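Local coordinates for YjeF-related protein (Enterococcus faecalis, PDB 2R3B) that probably catalyses the ADP-dependent dehydration of (S)-NAD(P)HX, a hydrated and damaged form of NAD(P)H, restoring the normal cofactor with release of AMP and phosphate, at residues K25-E30 against T254-V259; D235-I240 against Y260-I265; P171-W176 against L182-Q187; Q141-I146 against G243-F248; M95-G98 against V103-T106. One frame throughout, in Å; residues are numbered along the deposited sequence.

Interaction 1. Residues K25-E30 against T254-V259; sequences KDILEE and TIAGAV
The flat groups where Ile27 and Leu28 meet Gly257 are peptide units rather than rings. Ile27 CG1 sits over one face of the Ala256–Gly257 peptide, almost straight above Gly257 N at 3.7 Å. Leu28 approaches the oxygen end of the following peptide, with CD2 3.3 Å from Gly257 O. Ile27 earns its position through its first torsion (-163°), which turns CG1 away from its own backbone N and out over the other helix. Its second branch, CG2, lies more loosely near Gly257 CA, and Ala256 CB touches CG1 from the flank at 4.2 Å. The case illustrates how a glycine lets one helix lie close to another: the axes of the two short segments come within 8.7 Å, and the CA atoms of Ile27 and Gly257 are 5.4 Å apart. No hydrogen bond crosses the interface; the contact is mainly of side-chain carbon against backbone. The segments run at 126° to each other. Helix 25-31 thus covers one side of helix 252-269, where Ile27 and Leu28 also touch Tyr260, while Ile255 and Ala258 pack against helix 233-247 and Ile255 and Val259 reach strand 202-205 of the central sheet.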
# COMPACT_ATOMS: atom_id res chain seq x y z
N LYS B 25 15.57 11.46 -27.96
CA LYS B 25 16.40 11.14 -26.81
C LYS B 25 17.52 12.14 -26.60
O LYS B 25 18.09 12.21 -25.53
CB LYS B 25 16.98 9.74 -26.98
CG LYS B 25 15.93 8.65 -26.86
CD LYS B 25 16.52 7.26 -27.12
CE LYS B 25 15.45 6.20 -27.07
NZ LYS B 25 16.08 4.84 -27.06
N ASP B 26 17.87 12.87 -27.66
CA ASP B 26 18.82 13.93 -27.55
C ASP B 26 18.52 14.94 -26.36
O ASP B 26 19.43 15.41 -25.66
CB ASP B 26 18.80 14.80 -28.83
CG ASP B 26 19.72 14.35 -29.88
OD1 ASP B 26 20.44 13.36 -29.69
OD2 ASP B 26 19.68 15.06 -30.92
N ILE B 27 17.26 15.27 -26.18
CA ILE B 27 16.89 16.19 -25.12
C ILE B 27 17.18 15.61 -23.72
O ILE B 27 17.51 16.36 -22.78
CB ILE B 27 15.41 16.60 -25.26
CG1 ILE B 27 15.11 17.85 -24.43
CG2 ILE B 27 14.47 15.44 -24.92
CD1 ILE B 27 15.79 19.13 -24.90
N LEU B 28 17.08 14.28 -23.59
CA LEU B 28 17.32 13.61 -22.32
C LEU B 28 18.82 13.63 -22.01
O LEU B 28 19.23 13.87 -20.89
CB LEU B 28 16.76 12.19 -22.33
CG LEU B 28 15.26 12.01 -22.55
CD1 LEU B 28 14.94 10.53 -22.51
CD2 LEU B 28 14.44 12.80 -21.51
N GLU B 29 19.65 13.42 -23.03
CA GLU B 29 21.09 13.46 -22.84
C GLU B 29 21.59 14.82 -22.45
O GLU B 29 22.50 14.95 -21.63
CB GLU B 29 21.79 12.95 -24.14
CG GLU B 29 21.48 11.49 -24.37
CD GLU B 29 21.92 10.99 -25.73
OE1 GLU B 29 22.33 11.82 -26.59
OE2 GLU B 29 21.83 9.76 -25.91
N GLU B 30 20.95 15.85 -22.99
CA GLU B 30 21.29 17.22 -22.74
C GLU B 30 20.91 17.60 -21.32
O GLU B 30 21.71 18.18 -20.61
CB GLU B 30 20.55 18.12 -23.71
CG GLU B 30 20.83 19.61 -23.53
CD GLU B 30 20.11 20.54 -24.51
OE1 GLU B 30 19.74 20.12 -25.64
OE2 GLU B 30 19.91 21.71 -24.13
N THR B 254 14.81 21.96 -20.16
CA THR B 254 14.55 21.08 -19.02
C THR B 254 13.10 20.63 -19.01
O THR B 254 12.83 19.49 -18.75
CB THR B 254 14.97 21.76 -17.71
OG1 THR B 254 16.41 21.87 -17.70
CG2 THR B 254 14.51 20.97 -16.49
N ILE B 255 12.19 21.55 -19.31
CA ILE B 255 10.77 21.26 -19.37
C ILE B 255 10.49 20.31 -20.53
O ILE B 255 9.76 19.35 -20.39
CB ILE B 255 9.93 22.57 -19.49
CG1 ILE B 255 10.17 23.50 -18.30
CG2 ILE B 255 8.41 22.25 -19.58
CD1 ILE B 255 9.57 24.87 -18.43
N ALA B 256 11.10 20.57 -21.70
CA ALA B 256 10.98 19.67 -22.83
C ALA B 256 11.47 18.26 -22.52
O ALA B 256 10.89 17.27 -22.98
CB ALA B 256 11.74 20.26 -24.04
N GLY B 257 12.56 18.14 -21.76
CA GLY B 257 13.07 16.83 -21.35
C GLY B 257 12.07 16.03 -20.51
O GLY B 257 11.92 14.81 -20.70
N ALA B 258 11.45 16.70 -19.55
CA ALA B 258 10.37 16.13 -18.75
C ALA B 258 9.21 15.62 -19.61
O ALA B 258 8.73 14.49 -19.43
CB ALA B 258 9.87 17.21 -17.70
N VAL B 259 8.74 16.46 -20.52
CA VAL B 259 7.63 16.10 -21.41
C VAL B 259 8.01 14.90 -22.27
O VAL B 259 7.22 13.97 -22.44
CB VAL B 259 7.25 17.33 -22.28
CG1 VAL B 259 6.29 16.95 -23.47
CG2 VAL B 259 6.67 18.42 -21.41

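Interaction 2. Residues D235-I240 against Y260-I265; sequences DTLAGI and YLHSLI. With EDO (1,2-ethanediol), chain L.
His262 reaches from its helix into a notch formed by Thr236, Leu237 and Ile240, and the orientation of its imidazole organises the contact. Leu237 CB lies under the centre of one ring face, 3.7 Å from the centroid and only 8° off the normal, a well-formed CH-pi contact. The two side chains cross at about a right angle, and Leu237 CD1 reaches on to His262 CB at 3.8 Å. Ile240 also crosses the histidine nearly perpendicularly but meets its edge, with CD1 3.9 Å from His262 CD2. Thr236 CG2 adds a looser edge contact, 4.2 Å from the same His262 CD2. The extended first torsion of His262 (174°) carries the ring straight across the gap between segment axes 10.0 Å apart, which run at 135° to one another. On helix 233-247, Asp235, predicted to bind (6S)-NADPHX, points the other way, and its OD2 accepts a 2.6 Å hydrogen bond from O2 of a 1,2-ethanediol, probably from the crystallisation liquor. The ring's contacts across this interface are mostly with carbon, and NE2 has a weak hydrogen bond to the Thr233 carbonyl. That pairing is consistent with NE2 acting as donor, giving a buried polar ring a partner beside the predicted AMP-binding Gly234.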
# COMPACT_ATOMS: atom_id res chain seq x y z
N ASP B 235 -1.42 14.70 -14.17
CA ASP B 235 -0.89 14.91 -12.82
C ASP B 235 0.55 14.38 -12.73
O ASP B 235 1.41 14.98 -12.10
CB ASP B 235 -1.73 14.15 -11.80
CG ASP B 235 -3.21 14.54 -11.87
OD1 ASP B 235 -3.50 15.74 -12.10
OD2 ASP B 235 -4.07 13.64 -11.73
N THR B 236 0.77 13.22 -13.33
CA THR B 236 2.10 12.62 -13.39
C THR B 236 3.11 13.49 -14.12
O THR B 236 4.23 13.76 -13.60
CB THR B 236 2.01 11.19 -13.95
OG1 THR B 236 1.17 10.43 -13.07
CG2 THR B 236 3.40 10.54 -14.01
N LEU B 237 2.73 13.95 -15.31
CA LEU B 237 3.60 14.84 -16.08
C LEU B 237 3.98 16.08 -15.28
O LEU B 237 5.14 16.50 -15.29
CB LEU B 237 2.92 15.28 -17.36
CG LEU B 237 3.67 16.32 -18.17
CD1 LEU B 237 5.11 15.87 -18.58
CD2 LEU B 237 2.82 16.73 -19.37
N ALA B 238 2.99 16.69 -14.62
CA ALA B 238 3.22 17.93 -13.87
C ALA B 238 4.25 17.69 -12.80
O ALA B 238 5.14 18.53 -12.58
CB ALA B 238 1.90 18.45 -13.27
N GLY B 239 4.18 16.54 -12.13
CA GLY B 239 5.16 16.19 -11.13
C GLY B 239 6.57 15.97 -11.64
O GLY B 239 7.54 16.33 -10.97
N ILE B 240 6.68 15.35 -12.80
CA ILE B 240 7.96 15.20 -13.50
C ILE B 240 8.54 16.55 -13.88
O ILE B 240 9.76 16.78 -13.69
CB ILE B 240 7.84 14.32 -14.76
CG1 ILE B 240 7.37 12.92 -14.41
CG2 ILE B 240 9.24 14.20 -15.41
CD1 ILE B 240 6.99 11.98 -15.58
N TYR B 260 9.23 14.90 -22.80
CA TYR B 260 9.68 13.79 -23.62
C TYR B 260 9.79 12.48 -22.85
O TYR B 260 9.38 11.42 -23.33
CB TYR B 260 11.05 14.11 -24.28
CG TYR B 260 11.44 13.03 -25.26
CD1 TYR B 260 10.82 12.94 -26.53
CD2 TYR B 260 12.35 12.04 -24.92
CE1 TYR B 260 11.14 11.92 -27.42
CE2 TYR B 260 12.66 11.02 -25.82
CZ TYR B 260 12.06 10.97 -27.05
OH TYR B 260 12.40 9.95 -27.92
N LEU B 261 10.40 12.54 -21.67
CA LEU B 261 10.58 11.33 -20.88
C LEU B 261 9.25 10.73 -20.49
O LEU B 261 9.07 9.53 -20.57
CB LEU B 261 11.37 11.64 -19.59
CG LEU B 261 11.74 10.44 -18.71
CD1 LEU B 261 12.49 9.40 -19.53
CD2 LEU B 261 12.53 10.93 -17.45
N HIS B 262 8.31 11.57 -20.06
CA HIS B 262 6.95 11.11 -19.71
C HIS B 262 6.32 10.26 -20.84
O HIS B 262 5.82 9.19 -20.59
CB HIS B 262 6.11 12.34 -19.38
CG HIS B 262 4.66 12.09 -19.14
ND1 HIS B 262 3.69 12.44 -20.06
CD2 HIS B 262 3.99 11.64 -18.04
CE1 HIS B 262 2.49 12.17 -19.56
NE2 HIS B 262 2.65 11.68 -18.34
N SER B 263 6.38 10.76 -22.06
CA SER B 263 5.81 10.04 -23.20
C SER B 263 6.68 8.87 -23.68
O SER B 263 6.15 7.90 -24.24
CB SER B 263 5.53 11.02 -24.34
OG SER B 263 6.71 11.64 -24.77
N LEU B 264 8.00 8.92 -23.50
CA LEU B 264 8.88 7.81 -23.87
C LEU B 264 8.56 6.61 -23.02
O LEU B 264 8.39 5.49 -23.50
CB LEU B 264 10.36 8.16 -23.69
CG LEU B 264 11.40 7.06 -23.93
CD1 LEU B 264 11.40 6.71 -25.43
CD2 LEU B 264 12.76 7.50 -23.50
N ILE B 265 8.46 6.84 -21.72
CA ILE B 265 8.13 5.75 -20.81
C ILE B 265 6.71 5.23 -21.09
O ILE B 265 6.48 4.03 -21.12
CB ILE B 265 8.27 6.20 -19.33
CG1 ILE B 265 9.72 6.47 -18.97
CG2 ILE B 265 7.73 5.08 -18.40
CD1 ILE B 265 9.87 7.30 -17.65
C1 EDO L . -8.12 11.82 -10.33
O1 EDO L . -8.31 12.95 -9.46
C2 EDO L . -6.74 11.92 -10.96
O2 EDO L . -6.61 13.14 -11.74

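Interaction 3. Residues P171-W176 against L182-Q187; sequences PHQMEW and LPIEQQ
Gln187 faces Gln173 and Trp176, and tracing it outward from CB explains most of the contact. With chi1 at -64°, the chain leaves CB opposite its own carbonyl carbon and then runs out straight. CG passes Trp176 CD1 at 3.8 Å, and CD comes closer to that same Trp176 CD1, at 3.4 Å. The amide stands 73° from the indole plane, and OE1 lies at the ring edge, in its plane. At the tip the amide divides its work. NE2 gives one nearly linear hydrogen bond (174°) to Gln173 O at 3.1 Å, across the contact, and a second to Leu182 O at 2.9 Å, within its own loop. Both acceptors lie close to the amide plane. OE1 accepts a hydrogen bond from a water at 2.6 Å, and this water in turn accepts from Gln173 NE2. Ile184 CD1 rests against Gln173 CB at 3.9 Å; its closer approach to the selenium of Met174, which has two conformers, is doubtful. The indole N-H of Trp176 goes to Asn192 of helix 189-199. His172, a predicted (6S)-NADPHX ligand, forms a capping box with Glu175: its N bonds to Glu175 OE1, while the side-chain half, from Met174 N to His172 ND1, is weak. Here is a worked case of one amide doing several jobs: two straight N-H bonds and the water-bound oxygen fix its rotation, tying the first turn of helix 173-180 to the loop that follows that helix.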
# COMPACT_ATOMS: atom_id res chain seq x y z
N PRO B 171 -1.70 23.60 -19.97
CA PRO B 171 -3.09 23.40 -20.33
C PRO B 171 -3.32 22.31 -21.37
O PRO B 171 -2.47 22.12 -22.25
CB PRO B 171 -3.46 24.74 -20.96
CG PRO B 171 -2.20 25.20 -21.62
CD PRO B 171 -1.14 24.79 -20.64
N HIS B 172 -4.44 21.60 -21.26
CA HIS B 172 -4.93 20.87 -22.41
C HIS B 172 -5.66 21.89 -23.30
O HIS B 172 -5.74 23.06 -22.96
CB HIS B 172 -5.78 19.64 -22.02
CG HIS B 172 -6.99 19.94 -21.19
ND1 HIS B 172 -7.87 20.95 -21.49
CD2 HIS B 172 -7.49 19.31 -20.10
CE1 HIS B 172 -8.86 20.95 -20.61
NE2 HIS B 172 -8.66 19.96 -19.76
N GLN B 173 -6.14 21.46 -24.45
CA GLN B 173 -6.69 22.41 -25.45
C GLN B 173 -7.83 23.32 -24.96
O GLN B 173 -7.87 24.50 -25.30
CB GLN B 173 -7.02 21.67 -26.77
CG GLN B 173 -5.70 21.24 -27.50
CD GLN B 173 -5.84 20.06 -28.51
OE1 GLN B 173 -6.12 18.90 -28.13
NE2 GLN B 173 -5.59 20.36 -29.77
N MSE B 174 -8.73 22.80 -24.13
CA MSE B 174 -9.84 23.62 -23.63
C MSE B 174 -9.38 24.58 -22.53
O MSE B 174 -9.87 25.71 -22.44
CB MSE B 174 -11.00 22.73 -23.18
CG MSE B 174 -11.68 21.98 -24.33
SE MSE B 174 -12.43 23.17 -25.73
CE MSE B 174 -13.96 23.84 -24.78
N GLU B 175 -8.42 24.16 -21.72
CA GLU B 175 -7.83 25.07 -20.74
C GLU B 175 -7.12 26.19 -21.47
O GLU B 175 -7.20 27.36 -21.05
CB GLU B 175 -6.89 24.31 -19.77
CG GLU B 175 -7.62 23.51 -18.70
CD GLU B 175 -6.85 22.31 -18.13
OE1 GLU B 175 -5.75 21.97 -18.62
OE2 GLU B 175 -7.36 21.68 -17.17
N TRP B 176 -6.43 25.86 -22.56
CA TRP B 176 -5.73 26.89 -23.35
C TRP B 176 -6.70 27.87 -24.03
O TRP B 176 -6.42 29.07 -24.12
CB TRP B 176 -4.89 26.22 -24.43
CG TRP B 176 -4.05 27.11 -25.27
CD1 TRP B 176 -3.95 27.03 -26.63
CD2 TRP B 176 -3.18 28.18 -24.87
NE1 TRP B 176 -3.07 27.94 -27.08
CE2 TRP B 176 -2.59 28.68 -26.05
CE3 TRP B 176 -2.82 28.76 -23.64
CZ2 TRP B 176 -1.67 29.71 -26.04
CZ3 TRP B 176 -1.94 29.81 -23.63
CH2 TRP B 176 -1.37 30.29 -24.83
N LEU B 182 -8.13 31.63 -27.52
CA LEU B 182 -8.10 31.02 -28.85
C LEU B 182 -9.02 29.82 -28.90
O LEU B 182 -8.76 28.80 -28.25
CB LEU B 182 -6.68 30.58 -29.23
CG LEU B 182 -5.63 31.66 -29.44
CD1 LEU B 182 -4.26 31.05 -29.50
CD2 LEU B 182 -5.93 32.48 -30.71
N PRO B 183 -10.11 29.91 -29.70
CA PRO B 183 -10.89 28.71 -29.98
C PRO B 183 -10.00 27.65 -30.58
O PRO B 183 -9.05 27.98 -31.28
CB PRO B 183 -11.91 29.19 -31.02
CG PRO B 183 -12.02 30.64 -30.81
CD PRO B 183 -10.65 31.09 -30.39
N ILE B 184 -10.32 26.39 -30.33
CA ILE B 184 -9.45 25.29 -30.72
C ILE B 184 -9.13 25.33 -32.21
O ILE B 184 -7.99 25.08 -32.62
CB ILE B 184 -10.04 23.92 -30.32
CG1 ILE B 184 -10.13 23.81 -28.79
CG2 ILE B 184 -9.16 22.80 -30.87
CD1 ILE B 184 -10.57 22.44 -28.26
N GLU B 185 -10.14 25.65 -33.02
CA GLU B 185 -9.94 25.91 -34.45
C GLU B 185 -8.85 26.95 -34.74
O GLU B 185 -8.12 26.82 -35.72
CB GLU B 185 -11.27 26.29 -35.17
CG GLU B 185 -12.39 27.01 -34.33
CD GLU B 185 -12.64 28.48 -34.70
OE1 GLU B 185 -12.03 29.00 -35.66
OE2 GLU B 185 -13.48 29.11 -34.02
N GLN B 186 -8.71 27.96 -33.88
CA GLN B 186 -7.73 29.03 -34.08
C GLN B 186 -6.38 28.78 -33.39
O GLN B 186 -5.49 29.62 -33.45
CB GLN B 186 -8.31 30.36 -33.61
CG GLN B 186 -9.30 30.98 -34.58
CD GLN B 186 -8.64 31.43 -35.86
OE1 GLN B 186 -8.96 30.94 -36.94
NE2 GLN B 186 -7.68 32.35 -35.75
N GLN B 187 -6.21 27.63 -32.74
CA GLN B 187 -4.95 27.33 -32.04
C GLN B 187 -3.86 26.89 -33.01
O GLN B 187 -3.39 25.74 -32.98
CB GLN B 187 -5.18 26.31 -30.91
CG GLN B 187 -6.10 26.86 -29.81
CD GLN B 187 -6.38 25.89 -28.68
OE1 GLN B 187 -5.78 24.83 -28.59
NE2 GLN B 187 -7.31 26.27 -27.81
O HOH W 1 -4.56 22.99 -30.01

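Interaction 4. Residues Q141-I146 against G243-F248; sequences QQWLII and GFLAQF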
# COMPACT_ATOMS: atom_id res chain seq x y z
N GLN B 141 12.71 34.24 -8.38
CA GLN B 141 13.59 33.11 -8.68
C GLN B 141 12.92 31.72 -8.66
O GLN B 141 13.54 30.73 -9.01
CB GLN B 141 14.79 33.09 -7.75
CG GLN B 141 14.55 32.54 -6.34
CD GLN B 141 13.75 33.45 -5.45
OE1 GLN B 141 13.52 34.61 -5.78
NE2 GLN B 141 13.31 32.91 -4.30
N GLN B 142 11.68 31.66 -8.21
CA GLN B 142 10.97 30.40 -8.08
C GLN B 142 10.25 30.04 -9.38
O GLN B 142 9.56 30.85 -9.98
CB GLN B 142 9.90 30.51 -6.99
CG GLN B 142 10.41 30.67 -5.59
CD GLN B 142 9.29 30.83 -4.62
OE1 GLN B 142 8.36 31.63 -4.84
NE2 GLN B 142 9.37 30.09 -3.50
N TRP B 143 10.36 28.78 -9.79
CA TRP B 143 9.52 28.26 -10.86
C TRP B 143 8.13 28.03 -10.31
O TRP B 143 7.97 27.51 -9.20
CB TRP B 143 10.09 26.94 -11.37
CG TRP B 143 11.37 27.08 -12.13
CD1 TRP B 143 12.62 26.85 -11.69
CD2 TRP B 143 11.48 27.44 -13.50
NE1 TRP B 143 13.52 27.07 -12.69
CE2 TRP B 143 12.84 27.41 -13.82
CE3 TRP B 143 10.55 27.74 -14.49
CZ2 TRP B 143 13.31 27.69 -15.09
CZ3 TRP B 143 11.02 28.03 -15.76
CH2 TRP B 143 12.37 28.00 -16.05
N LEU B 144 7.11 28.40 -11.08
CA LEU B 144 5.73 28.23 -10.70
C LEU B 144 5.01 27.54 -11.85
O LEU B 144 4.86 28.15 -12.92
CB LEU B 144 5.08 29.59 -10.41
CG LEU B 144 3.57 29.62 -10.14
CD1 LEU B 144 3.20 28.68 -8.99
CD2 LEU B 144 3.06 31.03 -9.84
N ILE B 145 4.54 26.31 -11.63
CA ILE B 145 3.82 25.54 -12.65
C ILE B 145 2.34 25.59 -12.30
O ILE B 145 1.95 25.24 -11.19
CB ILE B 145 4.29 24.10 -12.70
CG1 ILE B 145 5.81 24.05 -12.85
CG2 ILE B 145 3.54 23.33 -13.82
CD1 ILE B 145 6.40 22.73 -12.34
N ILE B 146 1.53 26.08 -13.23
CA ILE B 146 0.08 26.26 -13.02
C ILE B 146 -0.59 25.26 -13.95
O ILE B 146 -0.46 25.35 -15.16
CB ILE B 146 -0.34 27.69 -13.35
CG1 ILE B 146 0.43 28.67 -12.45
CG2 ILE B 146 -1.88 27.89 -13.18
CD1 ILE B 146 0.14 30.17 -12.75
N GLY B 243 9.91 18.14 -10.66
CA GLY B 243 11.16 17.47 -10.26
C GLY B 243 12.34 17.81 -11.17
O GLY B 243 13.46 17.95 -10.71
N PHE B 244 12.07 17.93 -12.48
CA PHE B 244 13.12 18.32 -13.40
C PHE B 244 13.60 19.74 -13.15
O PHE B 244 14.81 19.99 -13.08
CB PHE B 244 12.68 18.15 -14.85
CG PHE B 244 13.02 16.80 -15.42
CD1 PHE B 244 12.71 15.64 -14.71
CD2 PHE B 244 13.60 16.68 -16.67
CE1 PHE B 244 13.04 14.38 -15.22
CE2 PHE B 244 13.93 15.41 -17.19
CZ PHE B 244 13.63 14.26 -16.48
N LEU B 245 12.66 20.68 -12.99
CA LEU B 245 13.02 22.09 -12.75
C LEU B 245 13.75 22.25 -11.40
O LEU B 245 14.53 23.18 -11.20
CB LEU B 245 11.80 22.98 -12.82
CG LEU B 245 11.27 23.19 -14.24
CD1 LEU B 245 9.91 23.88 -14.19
CD2 LEU B 245 12.27 24.00 -15.09
N ALA B 246 13.52 21.32 -10.48
CA ALA B 246 14.16 21.33 -9.18
C ALA B 246 15.65 21.01 -9.25
O ALA B 246 16.42 21.53 -8.45
CB ALA B 246 13.47 20.36 -8.22
N GLN B 247 16.04 20.21 -10.26
CA GLN B 247 17.35 19.60 -10.31
C GLN B 247 18.25 20.10 -11.44
O GLN B 247 19.47 20.04 -11.31
CB GLN B 247 17.19 18.12 -10.63
CG GLN B 247 16.62 17.30 -9.62
CD GLN B 247 16.43 15.93 -10.19
OE1 GLN B 247 17.39 15.16 -10.26
NE2 GLN B 247 15.21 15.62 -10.60
N PHE B 248 17.66 20.50 -12.56
CA PHE B 248 18.42 20.68 -13.79
C PHE B 248 18.50 22.15 -14.17
O PHE B 248 18.02 23.00 -13.43
CB PHE B 248 17.81 19.81 -14.89
CG PHE B 248 17.83 18.33 -14.58
CD1 PHE B 248 19.00 17.72 -14.19
CD2 PHE B 248 16.67 17.55 -14.70
CE1 PHE B 248 19.03 16.37 -13.90
CE2 PHE B 248 16.69 16.19 -14.41
CZ PHE B 248 17.83 15.60 -14.02
O HOH W 2 15.86 24.70 -12.93
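Leu245 is wedged against the indole of Trp143, and this is the tight part of the contact. Its CD2 methyl lies over the face of the six-membered ring, 3.8 Å from the centroid and 13° off the normal, a CH-pi contact; the nearest ring atom is Trp143 CE2 at 3.7 Å. CD1, the other branch, reaches Trp143 CE3 at 3.9 Å and also touches Ile145 CD1 at 4.1 Å, so one leucine covers two residues that point from the same side of the strand. The other side is wetter. A water donates to Leu245 O at 2.7 Å and to Phe248 O at 2.8 Å, bridging the two carbonyls, while the indole N-H of Trp143 is only weakly held by it. Gln247 and Phe248 also pack on Tyr274 of the third subunit, and Trp143 has a cation-pi contact with Lys166. As a general lesson, a parallel strand in the middle of a sheet offers its apolar residues to a helix that packs on its face, here running roughly antiparallel to it. Strand 143-147, flanked by strands 114-117 and 167-170, meets helix 233-247 in the layered alpha/beta architecture of the ribokinase-like superfamily.

Interaction 5. Residues M95-G98 against V103-T106; sequences MVVG and VLLT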
# COMPACT_ATOMS: atom_id res chain seq x y z
N MSE B 95 6.74 15.38 2.60
CA MSE B 95 6.25 16.08 3.79
C MSE B 95 4.85 16.65 3.47
O MSE B 95 4.50 16.86 2.28
CB MSE B 95 7.31 17.09 4.23
CG MSE B 95 8.71 16.39 4.51
SE MSE B 95 9.97 17.78 4.75
CE MSE B 95 10.40 18.03 2.82
N VAL B 96 4.01 16.85 4.49
CA VAL B 96 2.60 17.19 4.26
C VAL B 96 2.15 18.39 5.10
O VAL B 96 2.43 18.48 6.30
CB VAL B 96 1.63 16.02 4.47
CG1 VAL B 96 1.85 14.92 3.41
CG2 VAL B 96 1.72 15.44 5.90
N VAL B 97 1.42 19.28 4.44
CA VAL B 97 0.87 20.46 5.07
C VAL B 97 -0.59 20.56 4.63
O VAL B 97 -0.89 20.36 3.45
CB VAL B 97 1.66 21.72 4.66
CG1 VAL B 97 1.03 23.02 5.27
CG2 VAL B 97 3.16 21.55 5.09
N GLY B 98 -1.49 20.79 5.56
CA GLY B 98 -2.92 20.98 5.22
C GLY B 98 -3.25 22.38 4.73
O GLY B 98 -2.56 23.36 5.00
N VAL B 103 0.01 29.56 8.15
CA VAL B 103 1.38 30.01 8.37
C VAL B 103 2.39 29.01 7.85
O VAL B 103 3.33 29.37 7.14
CB VAL B 103 1.59 30.34 9.85
CG1 VAL B 103 3.07 30.71 10.11
CG2 VAL B 103 0.59 31.48 10.26
N LEU B 104 2.17 27.75 8.16
CA LEU B 104 3.10 26.69 7.72
C LEU B 104 3.12 26.56 6.20
O LEU B 104 4.18 26.40 5.59
CB LEU B 104 2.68 25.38 8.36
CG LEU B 104 3.63 24.21 8.06
CD1 LEU B 104 5.10 24.58 8.37
CD2 LEU B 104 3.16 22.99 8.86
N LEU B 105 1.97 26.67 5.57
CA LEU B 105 1.93 26.55 4.11
C LEU B 105 2.67 27.75 3.46
O LEU B 105 3.43 27.60 2.50
CB LEU B 105 0.51 26.39 3.62
CG LEU B 105 -0.46 27.51 3.33
CD1 LEU B 105 -0.13 28.22 2.00
CD2 LEU B 105 -1.88 26.92 3.27
N THR B 106 2.53 28.93 4.06
CA THR B 106 3.28 30.09 3.62
C THR B 106 4.79 29.90 3.78
O THR B 106 5.56 30.28 2.92
CB THR B 106 2.76 31.33 4.38
OG1 THR B 106 1.35 31.49 4.05
CG2 THR B 106 3.55 32.57 4.06
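Strand 95-97 is followed by a short turn into helix 102-111, which brings the CA atoms of Val97 and Leu105 to 6.3 Å. Val97 points toward the helix and meets two neighbouring residues with its methyls. CG1, set opposite the backbone N by a chi1 of 177°, lies 3.8 Å from Leu105 CB and equally near the Leu105 N, so it touches helix backbone as well as side chain; it also reaches Leu104 CG. CG2 rests against Leu104, with Leu104 CG and CD2 each 4.0 Å away. The valine crosses Leu104 obliquely and Leu105 at about a right angle, fitting into the angle between them. Leu105 has the less common first torsion, 86°, which places CG between its backbone N and carbonyl carbon; its CD2 then ends 4.0 Å from Gly98 O, a loose touch. Beyond the segments, Leu105 packs on Ile78 of strand 74-78 and on helix 125-137. Strand 95-97 is an outermost strand of the sheet within this chain, but the third subunit reaches it: Val96 makes backbone hydrogen bonds to that neighbour, and Val97 and Leu104 pack on its Gln55. The contact shows how a branched residue can pack a strand against the helix that follows it. With the Val97 backbone bonded to strand 74-78 and Gly98 N to Glu101, what holds the two segments to each other is apolar packing, without a hydrogen bond between them.

How the interactions relate
Interactions 1, 2 and 4 form one connected core. Helix 252-269 serves interactions 1 and 2, helix 233-247 serves 2 and 4, and their centres lie 11 to 14 Å apart, with Phe244 touching residues of both other contacts. Interaction 1 opens first along the chain; 5, 4 and 3 open after it, interaction 2 opens at 235-240, and helices 233-247 and 252-269 then close 4, 1 and 2. The first helix is thereby brought back against the late ones. Interactions 3 and 5 are local and peripheral, about 34 Å apart between centres. Interactions 4 and 5 reach the same sheet and touch the third subunit, and interaction 3 touches the second, so these regions lie at subunit interfaces of the tetramer.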